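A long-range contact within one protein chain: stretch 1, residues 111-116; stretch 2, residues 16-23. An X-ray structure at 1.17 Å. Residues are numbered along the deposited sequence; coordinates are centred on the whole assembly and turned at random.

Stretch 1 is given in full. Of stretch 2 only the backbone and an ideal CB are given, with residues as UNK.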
# COMPACT_ATOMS: atom_id res chain seq x y z
N HIS A 111 -9.14 -9.74 -11.64
CA HIS A 111 -7.82 -9.14 -11.64
C HIS A 111 -6.95 -9.60 -10.47
O HIS A 111 -7.43 -9.89 -9.37
CB HIS A 111 -7.90 -7.61 -11.69
CG HIS A 111 -8.55 -6.94 -10.50
ND1 HIS A 111 -7.92 -6.74 -9.31
CD2 HIS A 111 -9.78 -6.39 -10.37
CE1 HIS A 111 -8.73 -6.11 -8.48
NE2 HIS A 111 -9.86 -5.87 -9.11
N PHE A 112 -5.66 -9.63 -10.73
CA PHE A 112 -4.66 -9.79 -9.70
C PHE A 112 -4.89 -8.70 -8.65
O PHE A 112 -5.26 -7.58 -8.99
CB PHE A 112 -3.28 -9.65 -10.35
CG PHE A 112 -2.14 -9.90 -9.43
CD1 PHE A 112 -1.67 -8.89 -8.61
CD2 PHE A 112 -1.53 -11.14 -9.36
CE1 PHE A 112 -0.65 -9.12 -7.71
CE2 PHE A 112 -0.49 -11.37 -8.49
CZ PHE A 112 -0.05 -10.36 -7.66
N PRO A 113 -4.72 -9.00 -7.35
CA PRO A 113 -5.04 -8.01 -6.34
C PRO A 113 -4.27 -6.71 -6.54
O PRO A 113 -3.06 -6.73 -6.83
CB PRO A 113 -4.65 -8.70 -5.03
CG PRO A 113 -3.69 -9.78 -5.45
CD PRO A 113 -4.26 -10.26 -6.76
N ILE A 114 -4.98 -5.60 -6.35
CA ILE A 114 -4.37 -4.26 -6.47
C ILE A 114 -3.97 -3.77 -5.09
O ILE A 114 -4.77 -3.85 -4.17
CB ILE A 114 -5.35 -3.28 -7.09
CG1 ILE A 114 -5.70 -3.69 -8.51
CG2 ILE A 114 -4.82 -1.85 -7.04
CD1 ILE A 114 -6.95 -3.01 -9.06
N THR A 115 -2.75 -3.28 -4.98
CA THR A 115 -2.26 -2.70 -3.74
C THR A 115 -2.10 -1.19 -3.97
O THR A 115 -1.43 -0.77 -4.92
CB THR A 115 -0.95 -3.33 -3.29
OG1 THR A 115 -1.15 -4.73 -3.09
CG2 THR A 115 -0.45 -2.76 -1.98
N LEU A 116 -2.70 -0.40 -3.10
CA LEU A 116 -2.63 1.07 -3.16
C LEU A 116 -1.90 1.59 -1.94
O LEU A 116 -2.36 1.44 -0.82
CB LEU A 116 -3.99 1.72 -3.20
CG LEU A 116 -4.93 1.39 -4.29
CD1 LEU A 116 -6.18 2.28 -4.19
CD2 LEU A 116 -4.29 1.57 -5.65
N UNK A 16 1.30 -17.71 -2.52
CA UNK A 16 0.90 -16.79 -1.47
C UNK A 16 1.33 -15.37 -1.80
O UNK A 16 2.42 -15.17 -2.34
CB UNK A 16 1.49 -17.22 -0.13
N UNK A 17 0.52 -14.39 -1.45
CA UNK A 17 0.83 -13.01 -1.82
C UNK A 17 2.19 -12.55 -1.34
O UNK A 17 2.89 -11.81 -2.03
CB UNK A 17 -0.24 -12.07 -1.26
N UNK A 18 2.58 -13.00 -0.14
CA UNK A 18 3.88 -12.66 0.42
C UNK A 18 5.06 -13.30 -0.32
O UNK A 18 6.19 -12.87 -0.13
CB UNK A 18 3.92 -13.08 1.89
N UNK A 19 4.78 -14.31 -1.14
CA UNK A 19 5.81 -14.92 -1.99
C UNK A 19 5.90 -14.36 -3.38
O UNK A 19 6.61 -14.96 -4.22
CB UNK A 19 5.56 -16.43 -2.09
N UNK A 20 5.23 -13.24 -3.65
CA UNK A 20 5.20 -12.63 -4.97
C UNK A 20 5.96 -11.30 -4.95
O UNK A 20 5.75 -10.46 -4.07
CB UNK A 20 3.76 -12.42 -5.43
N UNK A 21 6.84 -11.14 -5.93
CA UNK A 21 7.56 -9.89 -6.19
C UNK A 21 6.85 -9.11 -7.29
O UNK A 21 6.41 -9.67 -8.31
CB UNK A 21 9.01 -10.17 -6.58
N UNK A 22 6.82 -7.80 -7.11
CA UNK A 22 6.17 -6.89 -8.04
C UNK A 22 7.01 -5.67 -8.31
O UNK A 22 7.64 -5.09 -7.39
CB UNK A 22 4.80 -6.47 -7.50
N UNK A 23 6.89 -5.16 -9.51
CA UNK A 23 7.20 -3.76 -9.83
C UNK A 23 6.00 -2.92 -9.37
O UNK A 23 4.86 -3.21 -9.74
CB UNK A 23 7.48 -3.57 -11.32

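Stretch 1 presents the ring of Phe112, the ring of Pro113 and the side chain of Thr115 toward stretch 2, while the side chain of Ile114 points away. The two backbones stay well apart, so the space between them has to be bridged by side chains.

Position 16 lies beyond the reach of stretch 1, and its phi of -52° and psi of 143° suit many residues, proline among them. It is Pro16, whose O accepts a hydrogen bond from the backbone N of position 19 at 2.8 Å, closing the turn.

At position 17 the CA-to-CB bond runs sideways, and nothing of stretch 1 lies within 5.5 Å of the ideal CB. Contact therefore requires length; a large apolar or aromatic side chain could reach the Phe112 and Pro113 rings, and methionine or leucine might serve as well as an aromatic. The residue is Phe17. With chi1 in t, its ring extends to stretch 1, where CE1 lies 3.9 Å from Pro113 CG and 4.2 Å from Phe112 CE1. Thr115 OG1 lies at the edge of the ring, 3.5 Å from Phe17 CZ.

Position 18 continues the 3-10 segment out of reach of stretch 1, which leaves its choice open; it is Asn18. Position 19 is equally remote. Its phi of -94° and psi of 12° do not demand glycine, but Gly19 is found.

Position 20 points toward stretch 1, with its ideal CB 4.9 Å from Phe112 CZ. These apolar surroundings favour a branched or medium-sized aliphatic residue, and strand angles make valine or isoleucine natural candidates, with leucine also plausible. Ile20, in the m, t rotamer, places CD1 4.0 Å from Phe112 CE2, at the edge of that ring. Its N also donates a 3.2 Å hydrogen bond to Phe17 O.

Position 21 is out of reach, and stretch 1 sets no requirement there; it is Ala21.

Position 22 again points toward stretch 1, but its ideal CB has no neighbour there within 5.5 Å. Across the gap lie the Phe112 ring edge and two polar groups, Pro113 O and Thr115 OG1. A long side chain is needed: methionine or lysine could span part of the distance, and a polar end could exploit the oxygens. Gln22 lies with NE2 3.8 Å from Phe112 CE1, at the ring edge. No direct hydrogen bond joins the stretches; instead NE2 donates to water 1 at 3.0 Å, and this water lies within hydrogen-bonding distance of Pro113 O and Thr115 OG1, each at 2.8 Å.

Position 23 is out of reach and carries Val23, a common strand residue.

Stretch 2 16-23: PFNGIAQV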
# COMPACT_ATOMS: atom_id res chain seq x y z
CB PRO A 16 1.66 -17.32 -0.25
CG PRO A 16 1.73 -18.79 -0.51
CD PRO A 16 2.05 -18.86 -1.97
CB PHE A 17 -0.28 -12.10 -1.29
CG PHE A 17 -0.20 -10.66 -1.78
CD1 PHE A 17 -0.47 -10.34 -3.08
CD2 PHE A 17 0.16 -9.64 -0.91
CE1 PHE A 17 -0.41 -9.02 -3.51
CE2 PHE A 17 0.21 -8.32 -1.34
CZ PHE A 17 -0.06 -8.00 -2.64
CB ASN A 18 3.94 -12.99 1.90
CG ASN A 18 3.65 -14.45 2.16
OD1 ASN A 18 2.55 -14.95 1.87
ND2 ASN A 18 4.58 -15.12 2.80
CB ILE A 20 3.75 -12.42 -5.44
CG1 ILE A 20 2.98 -13.74 -5.49
CG2 ILE A 20 3.73 -11.72 -6.78
CD1 ILE A 20 1.52 -13.60 -5.78
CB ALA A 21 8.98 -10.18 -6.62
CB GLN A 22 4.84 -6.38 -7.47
CG GLN A 22 3.86 -7.43 -7.05
CD GLN A 22 2.52 -6.81 -6.70
OE1 GLN A 22 2.00 -5.93 -7.43
NE2 GLN A 22 1.93 -7.27 -5.62
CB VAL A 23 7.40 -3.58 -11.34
CG1 VAL A 23 7.67 -2.13 -11.70
CG2 VAL A 23 8.55 -4.47 -11.83
O HOH W 1 -0.72 -5.88 -5.64
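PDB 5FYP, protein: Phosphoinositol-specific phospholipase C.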